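Local atomic coordinates of hemolysin BL lytic component L1 (Bacillus cereus, PDB entry 7NMQ), a protein that is a component of haemolysin BL, an alpha-helical pore-forming enterotoxin, and probably takes part in the lysis of host cell membranes. Residues N151-P156 with G161-L166; P35-S40 with L281-A286; D25-T30 with L290-Q295; R63-Y68 with Q136-K141. One frame throughout, in Å; residues are numbered along the deposited sequence.

Helix 10-33 comes first: its residues 25-30 pair with 290-295 of the long helix 275-325, closing the outermost loop (interaction 3). Just inside, the linker residues 35-40 meet 281-286 of the same long helix in interaction 2. Within that loop lie two closures in series, a hairpin-sized one and a short one, with no crossing. Interaction 4 joins the antiparallel neighbours 45-103 and 107-154, and interaction 1 then folds the end of 107-154 onto the start of 161-169. Interactions 1 and 2 touch through Leu162, Leu39 and Leu283; Arg63 of interaction 4 bonds Asn36 of interaction 2; Ala28 and Ala66 join interactions 3 and 4.

Interaction 1 of 4, residues N151-P156 with G161-L166; sequences NNVGGP and GLTAIL
The peptide carbonyl of Val153 is approached from both faces of its plane by one residue, Thr163: the backbone N comes from one face and OG1 from the other. Thr163 N lies 2.8 Å from Val153 O and is tilted from the carbonyl plane. Thr163 OG1, also 2.8 Å from Val153 O, stands well above that plane, 39° out of it. With chi1 at -55°, OG1 is turned to the side of its own backbone N, which lets the two donors grip a single oxygen. A step earlier, Leu162 N donates to Asn152 O over 2.9 Å, again somewhat out of plane. Carbonyls near the C-terminal end of helix 107-154 thus receive N-H groups near the start of helix 161-169, and the opposed ends of the two helix dipoles probably favour the meeting. Close fit accompanies the bonds: Gly161 CA rests 3.3 Å from Asn152 O, and the valine methyl Val153 CG1 lies 3.4 Å from Thr163 OG1. Gly155, at positive phi, is where the chain leaves the helix, its N still bonded to Asn151 O. Asn152 points its amide to another helix, where OD1 accepts from Asn58 ND2. The bonds between the segments close the short loop from helix 107-154 to helix 161-169, and Gly154 is also bonded to Gly160 through the backbone. Helix 45-103 lies against Asn152 and Leu162 through Ile55, helix 173-200 presents Ile173 and Gln177 to Thr163, and Leu283 of helix 275-325 packs on Val153 and Leu162.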
loop_
_atom_site.group_PDB
_atom_site.type_symbol
_atom_site.label_atom_id
_atom_site.label_comp_id
_atom_site.label_asym_id
_atom_site.label_seq_id
_atom_site.Cartn_x
_atom_site.Cartn_y
_atom_site.Cartn_z
ATOM N N ASN A 151 -3.101 17.106 -18.297
ATOM C CA ASN A 151 -3.249 18.328 -19.129
ATOM C C ASN A 151 -2.697 18.075 -20.542
ATOM O O ASN A 151 -3.334 18.521 -21.508
ATOM C CB ASN A 151 -2.606 19.514 -18.429
ATOM C CG ASN A 151 -2.812 20.776 -19.225
ATOM O OD1 ASN A 151 -3.935 21.157 -19.459
ATOM N ND2 ASN A 151 -1.730 21.323 -19.744
ATOM N N ASN A 152 -1.609 17.359 -20.693
ATOM C CA ASN A 152 -1.015 17.153 -22.032
ATOM C C ASN A 152 -1.889 16.162 -22.779
ATOM O O ASN A 152 -2.032 16.301 -24.021
ATOM C CB ASN A 152 0.417 16.675 -21.933
ATOM C CG ASN A 152 1.403 17.741 -21.533
ATOM O OD1 ASN A 152 2.337 17.505 -20.753
ATOM N ND2 ASN A 152 1.251 18.903 -22.102
ATOM N N VAL A 153 -2.528 15.219 -22.086
ATOM C CA VAL A 153 -3.377 14.191 -22.737
ATOM C C VAL A 153 -4.753 14.732 -23.070
ATOM O O VAL A 153 -5.280 14.375 -24.171
ATOM C CB VAL A 153 -3.455 12.919 -21.883
ATOM C CG1 VAL A 153 -4.541 11.971 -22.375
ATOM C CG2 VAL A 153 -2.074 12.284 -21.859
ATOM N N GLY A 154 -5.352 15.545 -22.210
ATOM C CA GLY A 154 -6.773 15.900 -22.358
ATOM C C GLY A 154 -7.118 17.330 -22.046
ATOM O O GLY A 154 -8.294 17.636 -22.036
ATOM N N GLY A 155 -6.122 18.166 -21.765
ATOM C CA GLY A 155 -6.392 19.528 -21.310
ATOM C C GLY A 155 -6.896 19.488 -19.855
ATOM O O GLY A 155 -6.923 18.444 -19.210
ATOM N N PRO A 156 -7.308 20.622 -19.306
ATOM C CA PRO A 156 -7.684 20.669 -17.897
ATOM C C PRO A 156 -8.997 19.973 -17.532
ATOM O O PRO A 156 -9.193 19.557 -16.389
ATOM C CB PRO A 156 -7.845 22.157 -17.592
ATOM C CG PRO A 156 -7.450 22.895 -18.808
ATOM C CD PRO A 156 -7.267 21.932 -19.945
ATOM N N GLY A 161 -5.792 18.879 -25.261
ATOM C CA GLY A 161 -4.610 18.030 -25.243
ATOM C C GLY A 161 -4.480 17.188 -26.496
ATOM O O GLY A 161 -5.166 17.431 -27.519
ATOM N N LEU A 162 -3.628 16.191 -26.410
ATOM C CA LEU A 162 -3.310 15.359 -27.573
ATOM C C LEU A 162 -4.524 14.520 -27.931
ATOM O O LEU A 162 -4.751 14.265 -29.133
ATOM C CB LEU A 162 -2.094 14.515 -27.250
ATOM C CG LEU A 162 -1.633 13.632 -28.375
ATOM C CD1 LEU A 162 -1.247 14.466 -29.581
ATOM C CD2 LEU A 162 -0.508 12.768 -27.881
ATOM N N THR A 163 -5.343 14.104 -26.970
ATOM C CA THR A 163 -6.509 13.288 -27.316
ATOM C C THR A 163 -7.425 14.086 -28.231
ATOM O O THR A 163 -8.017 13.502 -29.152
ATOM C CB THR A 163 -7.260 12.772 -26.088
ATOM O OG1 THR A 163 -6.333 12.066 -25.266
ATOM C CG2 THR A 163 -8.400 11.879 -26.499
ATOM N N ALA A 164 -7.614 15.383 -28.012
ATOM C CA ALA A 164 -8.534 16.150 -28.875
ATOM C C ALA A 164 -7.968 16.233 -30.302
ATOM O O ALA A 164 -8.742 16.250 -31.258
ATOM C CB ALA A 164 -8.718 17.527 -28.303
ATOM N N ILE A 165 -6.654 16.261 -30.455
ATOM C CA ILE A 165 -6.064 16.259 -31.813
ATOM C C ILE A 165 -6.380 14.912 -32.456
ATOM O O ILE A 165 -6.862 14.857 -33.603
ATOM C CB ILE A 165 -4.564 16.550 -31.779
ATOM C CG1 ILE A 165 -4.334 17.969 -31.288
ATOM C CG2 ILE A 165 -3.908 16.298 -33.120
ATOM C CD1 ILE A 165 -2.917 18.267 -31.000
ATOM N N LEU A 166 -6.168 13.825 -31.752
ATOM C CA LEU A 166 -6.460 12.517 -32.324
ATOM C C LEU A 166 -7.964 12.368 -32.592
ATOM O O LEU A 166 -8.341 11.805 -33.650
ATOM C CB LEU A 166 -5.927 11.440 -31.392
ATOM C CG LEU A 166 -4.425 11.428 -31.181
ATOM C CD1 LEU A 166 -4.049 10.381 -30.147
ATOM C CD2 LEU A 166 -3.682 11.183 -32.484
#

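Interaction 2 of 4, residues P35-S40 with L281-A286; sequences PNVNLS and LSLTNA
Apolar packing carries this contact, and Val37 is its centre. Val37 CB sits 3.8 Å from Leu283 CD2, with Val37 CG1 at 3.9 Å from the same methyl, while Val37 CG2 reaches to 4.0 Å from Leu283 CG. The two side chains meet at about a right angle, and the leucine methyl lies against the branch of the valine. Val37 has chi1 near 65°, which wedges CG1 between the backbone N and the carbonyl carbon and leaves CG2 directed at the helix. There CG2 also lies 3.7 Å from Ser282 OG, a van der Waals neighbour whose hydroxyl makes a weak bond to Gln278 O within its own helix.

Polar interactions shape the linker and tie it to helix 45-103. Asn38 OD1 accepts from Ser40 N at 3.0 Å, the donor lying in the carbonyl plane, which makes an Asx turn. Val37 itself is pinned through its backbone, its N bonded to Gln59 OE1 and its O to His56 NE2. The linker that leaves helix 10-33 for helix 45-103 is thereby laid over helix 275-325, with Leu52 and Ile55 of helix 45-103 packing on Val37 and Leu283 respectively, and Thr225 of strand 225-230 touching Ser282.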
loop_
_atom_site.group_PDB
_atom_site.type_symbol
_atom_site.label_atom_id
_atom_site.label_comp_id
_atom_site.label_asym_id
_atom_site.label_seq_id
_atom_site.Cartn_x
_atom_site.Cartn_y
_atom_site.Cartn_z
ATOM N N PRO A 35 5.834 1.598 -22.334
ATOM C CA PRO A 35 6.801 2.398 -23.081
ATOM C C PRO A 35 6.285 3.793 -23.419
ATOM O O PRO A 35 5.096 4.058 -23.269
ATOM C CB PRO A 35 7.002 1.600 -24.357
ATOM C CG PRO A 35 5.691 0.940 -24.553
ATOM C CD PRO A 35 5.234 0.538 -23.158
ATOM N N ASN A 36 7.222 4.653 -23.813
ATOM C CA ASN A 36 6.869 5.975 -24.387
ATOM C C ASN A 36 5.833 5.773 -25.484
ATOM O O ASN A 36 5.971 4.845 -26.330
ATOM C CB ASN A 36 8.090 6.752 -24.856
ATOM C CG ASN A 36 8.890 7.415 -23.758
ATOM O OD1 ASN A 36 8.651 7.185 -22.575
ATOM N ND2 ASN A 36 9.843 8.249 -24.151
ATOM N N VAL A 37 4.836 6.622 -25.524
ATOM C CA VAL A 37 3.733 6.431 -26.505
ATOM C C VAL A 37 4.294 6.581 -27.912
ATOM O O VAL A 37 5.017 7.532 -28.218
ATOM C CB VAL A 37 2.573 7.394 -26.242
ATOM C CG1 VAL A 37 2.926 8.861 -26.433
ATOM C CG2 VAL A 37 1.369 7.070 -27.095
ATOM N N ASN A 38 3.884 5.667 -28.774
ATOM C CA ASN A 38 4.280 5.687 -30.190
ATOM C C ASN A 38 3.212 6.406 -31.017
ATOM O O ASN A 38 2.163 5.840 -31.302
ATOM C CB ASN A 38 4.530 4.263 -30.693
ATOM C CG ASN A 38 4.992 4.233 -32.145
ATOM O OD1 ASN A 38 5.127 5.253 -32.823
ATOM N ND2 ASN A 38 5.225 3.035 -32.619
ATOM N N LEU A 39 3.521 7.627 -31.419
ATOM C CA LEU A 39 2.719 8.357 -32.439
ATOM C C LEU A 39 3.607 8.769 -33.604
ATOM O O LEU A 39 3.341 9.802 -34.249
ATOM C CB LEU A 39 2.042 9.551 -31.779
ATOM C CG LEU A 39 0.811 9.134 -30.981
ATOM C CD1 LEU A 39 0.379 10.258 -30.075
ATOM C CD2 LEU A 39 -0.334 8.689 -31.895
ATOM N N SER A 40 4.639 7.997 -33.886
ATOM C CA SER A 40 5.551 8.311 -35.003
ATOM C C SER A 40 4.802 8.129 -36.331
ATOM O O SER A 40 3.996 7.203 -36.451
ATOM C CB SER A 40 6.777 7.478 -34.938
ATOM O OG SER A 40 6.452 6.128 -35.200
ATOM N N LEU A 281 -5.550 4.536 -26.056
ATOM C CA LEU A 281 -5.661 3.501 -25.021
ATOM C C LEU A 281 -4.525 3.661 -24.032
ATOM O O LEU A 281 -4.752 3.606 -22.790
ATOM C CB LEU A 281 -5.643 2.126 -25.678
ATOM C CG LEU A 281 -6.953 1.754 -26.337
ATOM C CD1 LEU A 281 -6.803 0.569 -27.240
ATOM C CD2 LEU A 281 -8.052 1.516 -25.364
ATOM N N SER A 282 -3.301 3.728 -24.515
ATOM C CA SER A 282 -2.149 3.685 -23.597
ATOM C C SER A 282 -2.124 4.970 -22.766
ATOM O O SER A 282 -1.822 4.876 -21.570
ATOM C CB SER A 282 -0.864 3.426 -24.332
ATOM O OG SER A 282 -0.535 4.485 -25.182
ATOM N N LEU A 283 -2.364 6.111 -23.379
ATOM C CA LEU A 283 -2.329 7.366 -22.626
ATOM C C LEU A 283 -3.459 7.407 -21.613
ATOM O O LEU A 283 -3.225 7.940 -20.489
ATOM C CB LEU A 283 -2.424 8.551 -23.573
ATOM C CG LEU A 283 -1.217 8.661 -24.499
ATOM C CD1 LEU A 283 -1.495 9.778 -25.460
ATOM C CD2 LEU A 283 0.091 8.900 -23.743
ATOM N N THR A 284 -4.625 6.920 -21.963
ATOM C CA THR A 284 -5.773 6.974 -21.031
ATOM C C THR A 284 -5.503 6.038 -19.849
ATOM O O THR A 284 -5.749 6.364 -18.697
ATOM C CB THR A 284 -7.088 6.653 -21.734
ATOM O OG1 THR A 284 -7.251 7.563 -22.823
ATOM C CG2 THR A 284 -8.257 6.796 -20.791
ATOM N N ASN A 285 -4.986 4.863 -20.140
ATOM C CA ASN A 285 -4.588 3.871 -19.118
ATOM C C ASN A 285 -3.590 4.522 -18.156
ATOM O O ASN A 285 -3.782 4.401 -16.936
ATOM C CB ASN A 285 -4.000 2.638 -19.804
ATOM C CG ASN A 285 -3.597 1.550 -18.843
ATOM O OD1 ASN A 285 -4.464 0.997 -18.198
ATOM N ND2 ASN A 285 -2.321 1.186 -18.852
ATOM N N ALA A 286 -2.549 5.146 -18.692
ATOM C CA ALA A 286 -1.520 5.786 -17.852
ATOM C C ALA A 286 -2.162 6.898 -17.021
ATOM O O ALA A 286 -1.779 7.059 -15.858
ATOM C CB ALA A 286 -0.360 6.243 -18.670
#

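Interaction 3 of 4, residues D25-T30 with L290-Q295; sequences DLYAKT and LAYLYQ
Tyr27 reaches from helix 10-33 to Tyr292 and Leu293 of helix 275-325 within the long alpha-helical bundle of this ClyA-like toxin family. The two segments run roughly antiparallel, with axes 10.1 Å apart and a crossing angle of -145°. The route along Tyr27 begins at CB, which packs 3.6 Å from the methyl Leu293 CD2 and slightly farther from Leu293 CG. A chi1 of -73° sets CG beside the backbone N and anti to the carbonyl carbon, which carries the ring past this leucine and toward the preceding residue, Tyr292. Near the end of the ring, CE2 of Tyr27 lies 3.5 Å from Tyr292 CB and faintly brushes the Tyr292 carbonyl oxygen. CZ meets the same methylene at 3.5 Å. The phenol oxygen goes farthest, touching both CB and CD2 of Tyr292, so the tip of one tyrosine lies against the root of the other. The rings themselves are near parallel, planes at 29°, yet displaced within their planes, with little ring over ring and centroids 6.0 Å apart; methylene and hydroxyl contacts, rather than stacking, do the packing. Met24 and Met31 of helix 10-33 also pack on Leu293, while Ala28 is backed by Ala66 and Trp69 of helix 45-103. Lys188 of helix 173-200 serves both tyrosines: it forms a cation-pi contact with Tyr292, and its NZ is hydrogen-bonded to Tyr27 OH, the same oxygen that lies 3.5 Å from Tyr292 CD2.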
loop_
_atom_site.group_PDB
_atom_site.type_symbol
_atom_site.label_atom_id
_atom_site.label_comp_id
_atom_site.label_asym_id
_atom_site.label_seq_id
_atom_site.Cartn_x
_atom_site.Cartn_y
_atom_site.Cartn_z
ATOM N N ASP A 25 2.975 -1.288 -5.394
ATOM C CA ASP A 25 3.929 -2.126 -6.161
ATOM C C ASP A 25 3.356 -2.414 -7.556
ATOM O O ASP A 25 4.093 -2.332 -8.527
ATOM C CB ASP A 25 4.232 -3.436 -5.445
ATOM C CG ASP A 25 5.264 -3.357 -4.327
ATOM O OD1 ASP A 25 5.950 -2.323 -4.190
ATOM O OD2 ASP A 25 5.369 -4.369 -3.599
ATOM N N LEU A 26 2.085 -2.800 -7.634
ATOM C CA LEU A 26 1.427 -3.127 -8.924
ATOM C C LEU A 26 1.497 -1.910 -9.852
ATOM O O LEU A 26 1.960 -2.032 -10.992
ATOM C CB LEU A 26 -0.035 -3.532 -8.727
ATOM C CG LEU A 26 -0.296 -4.962 -8.265
ATOM C CD1 LEU A 26 -1.474 -5.543 -9.026
ATOM C CD2 LEU A 26 0.922 -5.829 -8.442
ATOM N N TYR A 27 1.019 -0.771 -9.385
ATOM C CA TYR A 27 0.962 0.442 -10.221
ATOM C C TYR A 27 2.382 0.806 -10.624
ATOM O O TYR A 27 2.619 1.112 -11.820
ATOM C CB TYR A 27 0.355 1.615 -9.451
ATOM C CG TYR A 27 -1.124 1.535 -9.231
ATOM C CD1 TYR A 27 -1.973 0.934 -10.143
ATOM C CD2 TYR A 27 -1.702 2.115 -8.097
ATOM C CE1 TYR A 27 -3.343 0.854 -9.917
ATOM C CE2 TYR A 27 -3.068 2.042 -7.870
ATOM C CZ TYR A 27 -3.900 1.432 -8.784
ATOM O OH TYR A 27 -5.244 1.388 -8.532
ATOM N N ALA A 28 3.354 0.784 -9.716
ATOM C CA ALA A 28 4.731 1.189 -10.077
ATOM C C ALA A 28 5.270 0.253 -11.154
ATOM O O ALA A 28 5.914 0.699 -12.144
ATOM C CB ALA A 28 5.594 1.183 -8.849
ATOM N N LYS A 29 5.077 -1.034 -10.978
ATOM C CA LYS A 29 5.650 -2.000 -11.930
ATOM C C LYS A 29 4.978 -1.811 -13.296
ATOM O O LYS A 29 5.621 -2.000 -14.352
ATOM C CB LYS A 29 5.490 -3.405 -11.375
ATOM C CG LYS A 29 6.458 -3.704 -10.252
ATOM C CD LYS A 29 6.072 -4.906 -9.435
ATOM C CE LYS A 29 7.007 -5.149 -8.268
ATOM N NZ LYS A 29 8.266 -5.794 -8.718
ATOM N N THR A 30 3.709 -1.500 -13.308
ATOM C CA THR A 30 2.951 -1.310 -14.544
ATOM C C THR A 30 3.512 -0.075 -15.267
ATOM O O THR A 30 3.789 -0.120 -16.494
ATOM C CB THR A 30 1.450 -1.216 -14.309
ATOM O OG1 THR A 30 1.025 -2.372 -13.592
ATOM C CG2 THR A 30 0.736 -1.142 -15.634
ATOM N N LEU A 290 -1.805 7.116 -12.999
ATOM C CA LEU A 290 -1.048 8.189 -12.301
ATOM C C LEU A 290 -1.923 8.812 -11.214
ATOM O O LEU A 290 -1.326 9.224 -10.213
ATOM C CB LEU A 290 -0.629 9.264 -13.284
ATOM C CG LEU A 290 0.455 8.862 -14.284
ATOM C CD1 LEU A 290 0.823 10.038 -15.172
ATOM C CD2 LEU A 290 1.671 8.276 -13.645
ATOM N N ALA A 291 -3.224 8.957 -11.412
ATOM C CA ALA A 291 -4.145 9.489 -10.387
ATOM C C ALA A 291 -4.287 8.461 -9.255
ATOM O O ALA A 291 -4.169 8.862 -8.099
ATOM C CB ALA A 291 -5.491 9.835 -10.957
ATOM N N TYR A 292 -4.450 7.178 -9.582
ATOM C CA TYR A 292 -4.571 6.122 -8.553
ATOM C C TYR A 292 -3.301 6.102 -7.685
ATOM O O TYR A 292 -3.391 5.834 -6.456
ATOM C CB TYR A 292 -4.846 4.777 -9.210
ATOM C CG TYR A 292 -6.161 4.685 -9.936
ATOM C CD1 TYR A 292 -7.263 5.458 -9.586
ATOM C CD2 TYR A 292 -6.352 3.709 -10.879
ATOM C CE1 TYR A 292 -8.474 5.350 -10.259
ATOM C CE2 TYR A 292 -7.557 3.593 -11.561
ATOM C CZ TYR A 292 -8.638 4.393 -11.242
ATOM O OH TYR A 292 -9.802 4.241 -11.987
ATOM N N LEU A 293 -2.128 6.342 -8.263
ATOM C CA LEU A 293 -0.856 6.352 -7.506
ATOM C C LEU A 293 -0.922 7.428 -6.418
ATOM O O LEU A 293 -0.602 7.095 -5.255
ATOM C CB LEU A 293 0.347 6.590 -8.421
ATOM C CG LEU A 293 0.929 5.358 -9.095
ATOM C CD1 LEU A 293 1.792 5.750 -10.294
ATOM C CD2 LEU A 293 1.777 4.577 -8.098
ATOM N N TYR A 294 -1.256 8.675 -6.734
ATOM C CA TYR A 294 -1.188 9.689 -5.655
ATOM C C TYR A 294 -2.318 9.386 -4.654
ATOM O O TYR A 294 -2.111 9.626 -3.442
ATOM C CB TYR A 294 -1.140 11.127 -6.173
ATOM C CG TYR A 294 -2.428 11.738 -6.628
ATOM C CD1 TYR A 294 -3.398 12.133 -5.731
ATOM C CD2 TYR A 294 -2.645 12.063 -7.970
ATOM C CE1 TYR A 294 -4.581 12.724 -6.165
ATOM C CE2 TYR A 294 -3.818 12.670 -8.399
ATOM C CZ TYR A 294 -4.807 12.995 -7.496
ATOM O OH TYR A 294 -5.957 13.603 -7.925
ATOM N N GLN A 295 -3.445 8.829 -5.086
ATOM C CA GLN A 295 -4.569 8.504 -4.177
ATOM C C GLN A 295 -4.131 7.425 -3.189
ATOM O O GLN A 295 -4.512 7.480 -2.001
ATOM C CB GLN A 295 -5.804 8.038 -4.925
ATOM C CG GLN A 295 -6.387 9.115 -5.813
ATOM C CD GLN A 295 -7.376 8.511 -6.788
ATOM O OE1 GLN A 295 -7.713 7.310 -6.764
ATOM N NE2 GLN A 295 -7.898 9.357 -7.622
#

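Interaction 4 of 4, residues R63-Y68 with Q136-K141; sequences RINANY and QDFKGK
Tyr68 and Phe138 both have CG anti to the backbone N, with chi1 of -175° and -177°, and this sends the two rings out from their helices so that they pass alongside each other, pointing opposite ways. Tyr68 CD2 settles over one face of the Phe138 ring, toward its rim and 3.5 Å from Phe138 CD1. The planes meet obliquely at 43° and the centroids are 4.9 Å apart. The far edge of the phenylalanine carries on to the partner backbone: Phe138 CZ lies 3.3 Å from Asn65 O, which sits close to the ring plane, while CE1 also nears Asn65 CB. Beside the rings a water bridges the helices, donating to Lys141 O at 2.6 Å and accepting a weak bond from Asn65 ND2 at 3.3 Å. The helices, neighbours in the chain as 45-103 and 107-154, pack with axes 11.2 Å apart as an antiparallel helical hairpin; Lys141 starts toward the partner helix and its chain then leads away. Trp69 of helix 45-103 also packs on Phe138, and Met134 of helix 107-154 on Tyr68. Ring-to-ring packing and the backbone and CB of Asn65 share the contact, which is mostly apolar; the carbonyl oxygen at the ring edge probably gains a little from the slightly positive ring hydrogens, and the solvent bridge adds a polar link at the margin.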
loop_
_atom_site.group_PDB
_atom_site.type_symbol
_atom_site.label_atom_id
_atom_site.label_comp_id
_atom_site.label_asym_id
_atom_site.label_seq_id
_atom_site.Cartn_x
_atom_site.Cartn_y
_atom_site.Cartn_z
ATOM N N ARG A 63 8.208 7.071 -14.708
ATOM C CA ARG A 63 9.006 5.861 -14.426
ATOM C C ARG A 63 10.014 6.151 -13.315
ATOM O O ARG A 63 10.265 5.264 -12.443
ATOM C CB ARG A 63 9.647 5.285 -15.684
ATOM C CG ARG A 63 8.624 4.840 -16.730
ATOM C CD ARG A 63 9.200 4.037 -17.873
ATOM N NE ARG A 63 9.966 4.849 -18.766
ATOM C CZ ARG A 63 9.502 5.539 -19.828
ATOM N NH1 ARG A 63 8.260 5.456 -20.272
ATOM N NH2 ARG A 63 10.372 6.235 -20.509
ATOM N N ILE A 64 10.540 7.361 -13.267
ATOM C CA ILE A 64 11.402 7.800 -12.125
ATOM C C ILE A 64 10.580 7.724 -10.841
ATOM O O ILE A 64 11.102 7.217 -9.830
ATOM C CB ILE A 64 11.934 9.207 -12.382
ATOM C CG1 ILE A 64 13.030 9.121 -13.446
ATOM C CG2 ILE A 64 12.406 9.917 -11.132
ATOM C CD1 ILE A 64 13.459 10.428 -13.923
ATOM N N ASN A 65 9.358 8.232 -10.846
ATOM C CA ASN A 65 8.548 8.217 -9.599
ATOM C C ASN A 65 8.267 6.775 -9.192
ATOM O O ASN A 65 8.212 6.459 -7.970
ATOM C CB ASN A 65 7.253 8.998 -9.779
ATOM C CG ASN A 65 7.452 10.486 -9.811
ATOM O OD1 ASN A 65 8.490 10.992 -9.413
ATOM N ND2 ASN A 65 6.455 11.159 -10.345
ATOM N N ALA A 66 8.024 5.896 -10.162
ATOM C CA ALA A 66 7.723 4.489 -9.856
ATOM C C ALA A 66 8.949 3.870 -9.201
ATOM O O ALA A 66 8.822 3.090 -8.226
ATOM C CB ALA A 66 7.299 3.780 -11.102
ATOM N N ASN A 67 10.131 4.135 -9.741
ATOM C CA ASN A 67 11.365 3.572 -9.149
ATOM C C ASN A 67 11.628 4.202 -7.778
ATOM O O ASN A 67 12.146 3.505 -6.906
ATOM C CB ASN A 67 12.551 3.731 -10.093
ATOM C CG ASN A 67 12.544 2.665 -11.160
ATOM O OD1 ASN A 67 12.635 1.482 -10.848
ATOM N ND2 ASN A 67 12.299 3.063 -12.392
ATOM N N TYR A 68 11.225 5.444 -7.542
ATOM C CA TYR A 68 11.398 6.077 -6.218
ATOM C C TYR A 68 10.515 5.315 -5.234
ATOM O O TYR A 68 10.967 5.050 -4.108
ATOM C CB TYR A 68 10.949 7.535 -6.212
ATOM C CG TYR A 68 11.224 8.229 -4.908
ATOM C CD1 TYR A 68 12.456 8.791 -4.656
ATOM C CD2 TYR A 68 10.243 8.306 -3.920
ATOM C CE1 TYR A 68 12.707 9.424 -3.445
ATOM C CE2 TYR A 68 10.468 8.973 -2.725
ATOM C CZ TYR A 68 11.709 9.518 -2.487
ATOM O OH TYR A 68 11.965 10.166 -1.317
ATOM N N GLN A 136 4.566 12.634 2.026
ATOM C CA GLN A 136 3.857 13.859 1.621
ATOM C C GLN A 136 4.640 14.502 0.484
ATOM O O GLN A 136 3.978 14.891 -0.501
ATOM C CB GLN A 136 3.658 14.803 2.806
ATOM C CG GLN A 136 2.693 15.921 2.433
ATOM C CD GLN A 136 1.400 15.343 1.899
ATOM O OE1 GLN A 136 1.012 15.542 0.743
ATOM N NE2 GLN A 136 0.707 14.624 2.763
ATOM N N ASP A 137 5.970 14.561 0.590
ATOM C CA ASP A 137 6.838 15.127 -0.468
ATOM C C ASP A 137 6.600 14.317 -1.766
ATOM O O ASP A 137 6.443 14.892 -2.860
ATOM C CB ASP A 137 8.315 15.137 -0.088
ATOM C CG ASP A 137 8.701 16.088 1.039
ATOM O OD1 ASP A 137 7.941 17.048 1.306
ATOM O OD2 ASP A 137 9.781 15.883 1.612
ATOM N N PHE A 138 6.570 13.003 -1.645
ATOM C CA PHE A 138 6.424 12.115 -2.800
ATOM C C PHE A 138 5.036 12.290 -3.385
ATOM O O PHE A 138 4.867 12.349 -4.614
ATOM C CB PHE A 138 6.659 10.689 -2.360
ATOM C CG PHE A 138 6.610 9.684 -3.476
ATOM C CD1 PHE A 138 7.241 9.917 -4.694
ATOM C CD2 PHE A 138 5.978 8.485 -3.277
ATOM C CE1 PHE A 138 7.168 8.969 -5.713
ATOM C CE2 PHE A 138 5.958 7.510 -4.261
ATOM C CZ PHE A 138 6.588 7.754 -5.464
ATOM N N LYS A 139 4.011 12.440 -2.554
ATOM C CA LYS A 139 2.634 12.674 -3.027
ATOM C C LYS A 139 2.622 13.949 -3.866
ATOM O O LYS A 139 1.962 13.980 -4.929
ATOM C CB LYS A 139 1.669 12.738 -1.844
ATOM C CG LYS A 139 0.252 12.392 -2.186
ATOM C CD LYS A 139 -0.518 13.443 -2.861
ATOM C CE LYS A 139 -0.510 14.765 -2.150
ATOM N NZ LYS A 139 -1.157 14.649 -0.827
ATOM N N GLY A 140 3.313 14.980 -3.426
ATOM C CA GLY A 140 3.383 16.224 -4.208
ATOM C C GLY A 140 3.967 15.966 -5.593
ATOM O O GLY A 140 3.409 16.483 -6.596
ATOM N N LYS A 141 5.029 15.160 -5.691
ATOM C CA LYS A 141 5.654 14.825 -7.007
ATOM C C LYS A 141 4.699 13.982 -7.842
ATOM O O LYS A 141 4.575 14.251 -9.047
ATOM C CB LYS A 141 6.977 14.087 -6.796
ATOM C CG LYS A 141 8.066 14.898 -6.123
ATOM C CD LYS A 141 8.498 16.165 -6.792
ATOM C CE LYS A 141 9.561 16.927 -6.015
ATOM N NZ LYS A 141 10.947 16.465 -6.306
HETATM O O HOH W 1 6.742 14.476 -10.555
#